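Local atomic coordinates of hydrolase family protein (Deinococcus radiodurans R1, PDB entry 3CNH), a protein that is a predicted hydrolase of the haloacid dehalogenase-like superfamily and probably acts as a phosphatase. Residues Leu7-Ile11 with Gly12-Leu16; Tyr117-Thr121 with Phe122-Glu126; Ala188-Arg191 with Glu192-Ala196. All blocks are in the same frame, centred on the assembly; numbering follows the deposited sequence.

Interaction 1: residues Leu7-Ile11 with Gly12-Leu16; sequences LFWDI and GGVLL. With NA (sodium ion), chain C; PO4 (phosphate ion), chain D.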
loop_
_atom_site.group_PDB
_atom_site.type_symbol
_atom_site.label_atom_id
_atom_site.label_comp_id
_atom_site.label_asym_id
_atom_site.label_seq_id
_atom_site.Cartn_x
_atom_site.Cartn_y
_atom_site.Cartn_z
ATOM N N LEU A 7 5.741 -3.699 -14.048
ATOM C CA LEU A 7 6.062 -3.832 -12.607
ATOM C C LEU A 7 4.884 -3.348 -11.790
ATOM O O LEU A 7 4.231 -2.347 -12.100
ATOM C CB LEU A 7 7.313 -3.043 -12.193
ATOM C CG LEU A 7 8.667 -3.490 -12.734
ATOM C CD1 LEU A 7 8.794 -2.922 -14.088
ATOM C CD2 LEU A 7 9.761 -2.968 -11.789
ATOM N N PHE A 8 4.589 -4.134 -10.760
ATOM C CA PHE A 8 3.535 -3.857 -9.796
ATOM C C PHE A 8 4.201 -3.609 -8.452
ATOM O O PHE A 8 4.988 -4.420 -7.963
ATOM C CB PHE A 8 2.593 -5.055 -9.690
ATOM C CG PHE A 8 1.774 -5.301 -10.929
ATOM C CD1 PHE A 8 2.315 -5.986 -12.009
ATOM C CD2 PHE A 8 0.473 -4.853 -11.021
ATOM C CE1 PHE A 8 1.566 -6.207 -13.164
ATOM C CE2 PHE A 8 -0.261 -5.057 -12.184
ATOM C CZ PHE A 8 0.280 -5.737 -13.232
ATOM N N TRP A 9 3.851 -2.470 -7.866
ATOM C CA TRP A 9 4.478 -1.996 -6.640
ATOM C C TRP A 9 3.540 -1.855 -5.454
ATOM O O TRP A 9 2.506 -1.218 -5.496
ATOM C CB TRP A 9 5.125 -0.607 -6.839
ATOM C CG TRP A 9 6.293 -0.537 -7.751
ATOM C CD1 TRP A 9 6.278 -0.541 -9.123
ATOM C CD2 TRP A 9 7.671 -0.448 -7.369
ATOM N NE1 TRP A 9 7.560 -0.498 -9.610
ATOM C CE2 TRP A 9 8.438 -0.431 -8.558
ATOM C CE3 TRP A 9 8.335 -0.422 -6.145
ATOM C CZ2 TRP A 9 9.827 -0.337 -8.543
ATOM C CZ3 TRP A 9 9.691 -0.318 -6.133
ATOM C CH2 TRP A 9 10.432 -0.306 -7.324
ATOM N N ASP A 10 3.972 -2.488 -4.399
ATOM C CA ASP A 10 3.427 -2.261 -3.051
ATOM C C ASP A 10 3.851 -0.814 -2.749
ATOM O O ASP A 10 4.896 -0.326 -3.255
ATOM C CB ASP A 10 4.116 -3.284 -2.146
ATOM C CG ASP A 10 3.760 -3.218 -0.735
ATOM O OD1 ASP A 10 2.648 -2.826 -0.405
ATOM O OD2 ASP A 10 4.648 -3.674 0.078
ATOM N N ILE A 11 3.054 -0.121 -1.945
ATOM C CA ILE A 11 3.421 1.258 -1.555
ATOM C C ILE A 11 3.984 1.270 -0.132
ATOM O O ILE A 11 5.141 1.564 0.097
ATOM C CB ILE A 11 2.300 2.247 -1.742
ATOM C CG1 ILE A 11 1.865 2.247 -3.223
ATOM C CG2 ILE A 11 2.728 3.668 -1.307
ATOM C CD1 ILE A 11 0.719 3.203 -3.556
ATOM N N GLY A 12 3.153 0.885 0.818
ATOM C CA GLY A 12 3.593 0.848 2.233
ATOM C C GLY A 12 4.713 -0.143 2.500
ATOM O O GLY A 12 4.581 -1.326 2.199
ATOM N N GLY A 13 5.784 0.351 3.091
ATOM C CA GLY A 13 6.972 -0.427 3.406
ATOM C C GLY A 13 7.946 -0.593 2.262
ATOM O O GLY A 13 8.991 -1.243 2.406
ATOM N N VAL A 14 7.599 0.026 1.143
ATOM C CA VAL A 14 8.424 -0.035 -0.071
ATOM C C VAL A 14 8.751 1.379 -0.549
ATOM O O VAL A 14 9.879 1.881 -0.376
ATOM C CB VAL A 14 7.749 -0.892 -1.153
ATOM C CG1 VAL A 14 8.527 -0.916 -2.462
ATOM C CG2 VAL A 14 7.578 -2.345 -0.657
ATOM N N LEU A 15 7.736 2.034 -1.094
ATOM C CA LEU A 15 7.888 3.410 -1.604
ATOM C C LEU A 15 7.785 4.458 -0.497
ATOM O O LEU A 15 8.455 5.488 -0.488
ATOM C CB LEU A 15 6.828 3.696 -2.667
ATOM C CG LEU A 15 6.973 2.869 -3.953
ATOM C CD1 LEU A 15 5.737 3.033 -4.844
ATOM C CD2 LEU A 15 8.272 3.231 -4.678
ATOM N N LEU A 16 6.899 4.166 0.424
ATOM C CA LEU A 16 6.626 5.015 1.592
ATOM C C LEU A 16 6.567 4.150 2.818
ATOM O O LEU A 16 6.561 2.925 2.739
ATOM C CB LEU A 16 5.264 5.714 1.444
ATOM C CG LEU A 16 4.963 6.541 0.166
ATOM C CD1 LEU A 16 3.500 7.041 0.181
ATOM C CD2 LEU A 16 5.952 7.681 -0.022
HETATM NA NA NA C . 3.929 -3.508 2.341
HETATM P P PO4 D . 0.451 -1.654 1.154
HETATM O O1 PO4 D . -0.174 -2.746 0.414
HETATM O O2 PO4 D . 1.736 -2.157 1.823
HETATM O O3 PO4 D . 0.632 -0.331 0.395
HETATM O O4 PO4 D . -0.373 -1.256 2.379
HETATM O O HOH W 1 3.867 -3.063 4.634
HETATM O O HOH W 2 2.883 -5.500 2.236
#
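The carbonyl oxygen I11 O is gripped by three successive amides of the loop that follows strand 6-9. L15 N lies in the carbonyl plane, on a lone pair, 2.9 Å from I11 O, though this bond is bent. V14 N and L16 N approach from opposite faces of that plane; the L16 N-H points almost straight at I11 O (176°).

Apolar groups pack against the strand end: V14 CG1 meets the W9 ring at its edge, in plane, 3.7 Å from CE3, while L15 CD2 approaches the same corner obliquely. Sending its CG anti to the backbone N (chi1 178°), D10 places OD2 2.4 Å from the sodium ion, which G12 O binds at 2.3 Å. D166, a phosphate oxygen and two waters complete the shell, and K141 makes a salt bridge to D10 OD1. G12 N donates to PO4 O3 at 2.8 Å, whereas the bond from I11 N is weak.

Such a loop after the first strand, opening with an aspartate, is the hallmark of the haloacid dehalogenase fold. The metal, K141 and G12 N converge on the phosphate, probably a crystallisation-liquor ion, consistent with a phosphate-handling site.

Interaction 2: residues Tyr117-Thr121 with Phe122-Glu126; sequences YRIRT and FGLGE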
loop_
_atom_site.group_PDB
_atom_site.type_symbol
_atom_site.label_atom_id
_atom_site.label_comp_id
_atom_site.label_asym_id
_atom_site.label_seq_id
_atom_site.Cartn_x
_atom_site.Cartn_y
_atom_site.Cartn_z
ATOM N N TYR A 117 -4.167 10.746 -0.381
ATOM C CA TYR A 117 -3.256 11.711 0.256
ATOM C C TYR A 117 -1.809 11.343 -0.056
ATOM O O TYR A 117 -0.974 12.180 -0.372
ATOM C CB TYR A 117 -3.470 11.755 1.780
ATOM C CG TYR A 117 -2.356 12.465 2.499
ATOM C CD1 TYR A 117 -2.392 13.840 2.680
ATOM C CD2 TYR A 117 -1.262 11.770 2.986
ATOM C CE1 TYR A 117 -1.365 14.507 3.320
ATOM C CE2 TYR A 117 -0.207 12.430 3.620
ATOM C CZ TYR A 117 -0.283 13.807 3.793
ATOM O OH TYR A 117 0.698 14.490 4.434
ATOM N N ARG A 118 -1.519 10.053 0.006
ATOM C CA ARG A 118 -0.137 9.557 -0.196
ATOM C C ARG A 118 0.289 9.766 -1.644
ATOM O O ARG A 118 1.382 10.227 -1.936
ATOM C CB ARG A 118 -0.034 8.082 0.234
ATOM C CG ARG A 118 0.013 7.964 1.770
ATOM C CD ARG A 118 -0.509 6.641 2.294
ATOM N NE ARG A 118 0.259 5.460 1.899
ATOM C CZ ARG A 118 1.278 4.960 2.587
ATOM N NH1 ARG A 118 1.787 5.602 3.627
ATOM N NH2 ARG A 118 1.848 3.836 2.153
ATOM N N ILE A 119 -0.638 9.484 -2.538
ATOM C CA ILE A 119 -0.346 9.598 -3.975
ATOM C C ILE A 119 -0.051 11.031 -4.334
ATOM O O ILE A 119 0.946 11.351 -5.014
ATOM C CB ILE A 119 -1.519 9.028 -4.819
ATOM C CG1 ILE A 119 -1.571 7.511 -4.649
ATOM C CG2 ILE A 119 -1.384 9.382 -6.297
ATOM C CD1 ILE A 119 -2.905 6.910 -5.062
ATOM N N ARG A 120 -0.881 11.940 -3.848
ATOM C CA ARG A 120 -0.723 13.356 -4.222
ATOM C C ARG A 120 0.490 13.958 -3.534
ATOM O O ARG A 120 1.270 14.694 -4.143
ATOM C CB ARG A 120 -1.965 14.202 -3.891
ATOM C CG ARG A 120 -1.938 14.862 -2.521
ATOM C CD ARG A 120 -3.049 15.914 -2.377
ATOM N NE ARG A 120 -4.315 15.248 -2.218
ATOM C CZ ARG A 120 -4.894 15.026 -1.050
ATOM N NH1 ARG A 120 -6.024 14.365 -1.003
ATOM N NH2 ARG A 120 -4.340 15.461 0.068
ATOM N N THR A 121 0.649 13.644 -2.264
ATOM C CA THR A 121 1.745 14.255 -1.478
ATOM C C THR A 121 3.128 13.875 -1.977
ATOM O O THR A 121 4.064 14.703 -2.009
ATOM C CB THR A 121 1.581 13.923 0.040
ATOM O OG1 THR A 121 0.297 14.397 0.469
ATOM C CG2 THR A 121 2.698 14.524 0.874
ATOM N N PHE A 122 3.258 12.637 -2.426
ATOM C CA PHE A 122 4.563 12.106 -2.834
ATOM C C PHE A 122 4.729 11.935 -4.336
ATOM O O PHE A 122 5.709 11.375 -4.804
ATOM C CB PHE A 122 4.908 10.854 -2.045
ATOM C CG PHE A 122 4.960 11.112 -0.581
ATOM C CD1 PHE A 122 6.025 11.773 -0.027
ATOM C CD2 PHE A 122 3.906 10.752 0.235
ATOM C CE1 PHE A 122 6.054 12.067 1.341
ATOM C CE2 PHE A 122 3.908 11.039 1.614
ATOM C CZ PHE A 122 5.006 11.689 2.165
ATOM N N GLY A 123 3.750 12.441 -5.067
ATOM C CA GLY A 123 3.800 12.395 -6.547
ATOM C C GLY A 123 3.939 11.011 -7.154
ATOM O O GLY A 123 4.662 10.811 -8.151
ATOM N N LEU A 124 3.241 10.057 -6.555
ATOM C CA LEU A 124 3.376 8.652 -6.964
ATOM C C LEU A 124 2.915 8.428 -8.414
ATOM O O LEU A 124 3.380 7.548 -9.114
ATOM C CB LEU A 124 2.687 7.693 -6.002
ATOM C CG LEU A 124 3.149 7.791 -4.534
ATOM C CD1 LEU A 124 2.406 6.753 -3.662
ATOM C CD2 LEU A 124 4.681 7.664 -4.401
ATOM N N GLY A 125 1.987 9.265 -8.814
ATOM C CA GLY A 125 1.408 9.232 -10.150
ATOM C C GLY A 125 2.355 9.654 -11.238
ATOM O O GLY A 125 2.078 9.484 -12.415
ATOM N N GLU A 126 3.515 10.166 -10.865
ATOM C CA GLU A 126 4.467 10.568 -11.877
ATOM C C GLU A 126 5.097 9.348 -12.501
ATOM O O GLU A 126 5.492 9.355 -13.659
ATOM C CB GLU A 126 5.539 11.481 -11.278
ATOM C CG GLU A 126 4.906 12.785 -10.822
ATOM C CD GLU A 126 5.869 13.725 -10.088
ATOM O OE1 GLU A 126 7.103 13.503 -10.130
ATOM O OE2 GLU A 126 5.371 14.702 -9.480
HETATM O O HOH W 3 0.815 11.834 -8.058
#
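One face of the F122 ring carries the methyl of T121: CG2 sits 3.9 Å from the ring centroid, 15° off the normal, a CH-pi contact between consecutive residues whose side chains run side by side. At the edge of the same ring, near its plane, lies R118 O, 3.4 Å from F122 CD2. The Y117 ring has T121 OG1 over the centre of one face. With CG2 anti to the backbone N and OG1 beside it (chi1 -58°), the methyl reaches F122 while the hydroxyl donates to Y117 O at 2.7 Å. Y117 O also accepts from T121 N, the two donors arriving from opposite faces of its plane.

Here helix 112-122 ends in a Schellman motif. G123 turns the chain with positive phi (57°), and L124 N comes back to I119 O at 3.1 Å, in the carbonyl plane and on a lone pair; the bond from G123 N to R120 O is weak. The L124 and I119 side chains cross at about a right angle, L124 CD1 lying 4.2 Å from I119 CG1, and both touch F131 of strand 131-133. A water donates to I119 O and accepts from G125 N at 2.9 Å, bridging the last helical turn to the departing chain. The R118 guanidinium leads away from the turn, to S85 OG and T17 O.

Interaction 3: residues Ala188-Arg191 with Glu192-Ala196; sequences AQLR and EELAA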
loop_
_atom_site.group_PDB
_atom_site.type_symbol
_atom_site.label_atom_id
_atom_site.label_comp_id
_atom_site.label_asym_id
_atom_site.label_seq_id
_atom_site.Cartn_x
_atom_site.Cartn_y
_atom_site.Cartn_z
ATOM N N ALA A 188 19.246 -1.051 -2.894
ATOM C CA ALA A 188 20.351 -1.660 -3.627
ATOM C C ALA A 188 20.046 -3.097 -4.000
ATOM O O ALA A 188 20.329 -3.550 -5.106
ATOM C CB ALA A 188 21.696 -1.561 -2.857
ATOM N N GLN A 189 19.500 -3.796 -3.028
ATOM C CA GLN A 189 19.121 -5.196 -3.213
ATOM C C GLN A 189 18.012 -5.315 -4.280
ATOM O O GLN A 189 18.074 -6.137 -5.206
ATOM C CB GLN A 189 18.708 -5.827 -1.872
ATOM C CG GLN A 189 17.867 -7.084 -1.982
ATOM C CD GLN A 189 16.366 -6.814 -2.044
ATOM O OE1 GLN A 189 15.879 -5.819 -1.496
ATOM N NE2 GLN A 189 15.609 -7.740 -2.641
ATOM N N LEU A 190 17.039 -4.429 -4.184
ATOM C CA LEU A 190 15.905 -4.475 -5.107
ATOM C C LEU A 190 16.388 -4.202 -6.520
ATOM O O LEU A 190 16.012 -4.877 -7.474
ATOM C CB LEU A 190 14.825 -3.468 -4.712
ATOM C CG LEU A 190 13.551 -3.442 -5.562
ATOM C CD1 LEU A 190 12.844 -4.806 -5.664
ATOM C CD2 LEU A 190 12.536 -2.409 -4.991
ATOM N N ARG A 191 17.283 -3.226 -6.644
ATOM C CA ARG A 191 17.812 -2.850 -7.959
ATOM C C ARG A 191 18.540 -4.032 -8.583
ATOM O O ARG A 191 18.344 -4.333 -9.765
ATOM C CB ARG A 191 18.737 -1.612 -7.938
ATOM C CG ARG A 191 19.130 -1.130 -9.357
ATOM C CD ARG A 191 20.077 0.101 -9.399
ATOM N NE ARG A 191 19.466 1.377 -8.986
ATOM C CZ ARG A 191 18.868 2.250 -9.809
ATOM N NH1 ARG A 191 18.734 1.984 -11.096
ATOM N NH2 ARG A 191 18.364 3.391 -9.337
ATOM N N GLU A 192 19.328 -4.724 -7.774
ATOM C CA GLU A 192 20.108 -5.849 -8.297
ATOM C C GLU A 192 19.221 -6.988 -8.719
ATOM O O GLU A 192 19.467 -7.598 -9.747
ATOM C CB GLU A 192 21.142 -6.407 -7.319
ATOM C CG GLU A 192 22.258 -7.211 -8.021
ATOM C CD GLU A 192 21.765 -8.271 -9.039
ATOM O OE1 GLU A 192 22.085 -8.183 -10.276
ATOM O OE2 GLU A 192 21.057 -9.203 -8.600
ATOM N N GLU A 193 18.225 -7.295 -7.894
ATOM C CA GLU A 193 17.332 -8.408 -8.219
ATOM C C GLU A 193 16.468 -8.106 -9.426
ATOM O O GLU A 193 16.235 -8.975 -10.243
ATOM C CB GLU A 193 16.488 -8.851 -7.031
ATOM C CG GLU A 193 17.343 -9.297 -5.859
ATOM C CD GLU A 193 16.647 -10.387 -5.049
ATOM O OE1 GLU A 193 16.273 -11.390 -5.681
ATOM O OE2 GLU A 193 16.500 -10.255 -3.816
ATOM N N LEU A 194 15.977 -6.879 -9.530
ATOM C CA LEU A 194 15.256 -6.486 -10.746
ATOM C C LEU A 194 16.163 -6.610 -11.982
ATOM O O LEU A 194 15.724 -7.053 -13.039
ATOM C CB LEU A 194 14.678 -5.086 -10.655
ATOM C CG LEU A 194 13.492 -4.990 -9.684
ATOM C CD1 LEU A 194 13.081 -3.524 -9.458
ATOM C CD2 LEU A 194 12.288 -5.835 -10.119
ATOM N N ALA A 195 17.425 -6.208 -11.858
ATOM C CA ALA A 195 18.360 -6.248 -12.985
ATOM C C ALA A 195 18.561 -7.680 -13.437
ATOM O O ALA A 195 18.733 -7.954 -14.620
ATOM C CB ALA A 195 19.706 -5.597 -12.627
ATOM N N ALA A 196 18.478 -8.602 -12.478
ATOM C CA ALA A 196 18.643 -10.039 -12.783
ATOM C C ALA A 196 17.498 -10.541 -13.659
ATOM O O ALA A 196 17.644 -11.520 -14.387
ATOM C CB ALA A 196 18.801 -10.895 -11.522
#
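L190 and L194 form the tightly packed side of helix 187-196, one turn apart. L190 CG lies 3.9 Å from L194 CD1, and the two side chains cross at a slant. The first torsions differ: L190 sends CG anti to its backbone N, whereas L194 holds CG beside the N, which lets the CD1 end of L194 meet the branch point of L190. L194 CG also rests 3.4 Å from L190 O, the oxygen to which L194 N donates at 2.9 Å. This buried pair faces the sheet, L190 on V182, V164 and W9 and L194 on V162 and L7, while L94 and L98 of helix 89-98 close on it from that helix.

The looser side is the solvent side, with A188, R191 and E192 exposed; in one of its two conformers R191 makes a salt bridge to D97 of helix 89-98. At its border Q189 and E193 are joined by a single side-chain bond, 2.9 Å from NE2 to OE2. The carboxylate oxygen lies in the amide plane of Q189, yet the amide meets it from above the carboxylate plane, and the two planes stand 75° apart. A bend at chi2 (-89°) brings the Q189 amide round to E193. That amide is further held by V185 N at OE1 and by Q183 O at NE2.

The helix is thus two-sided: dispersion holds its leucines to the parallel sheet, and because Q189 NE2 donates to both E193 and Q183 O, its amide orientation is well defined, linking the helix to the end of strand 180-183.

The chain offers a worked example of a loop site built on a central strand and flanked by helices. Interaction 1 holds the sodium and phosphate. Interaction 2, its centre 12 Å away, touches it through R118: NH2 lies 3.5 Å from G12 CA, and the R118 side chain is about 5 Å from the phosphate. F122 CG also packs 3.6 Å from L16 CD2. Interaction 3 meets interaction 1 at the strand instead, L190 CD2 lying 3.7 Å from W9 CZ3, yet the L190 side chain remains about 11 Å from the sodium. Interactions 2 and 3 do not touch, their nearest atoms being about 13 Å apart; interaction 1 contacts both.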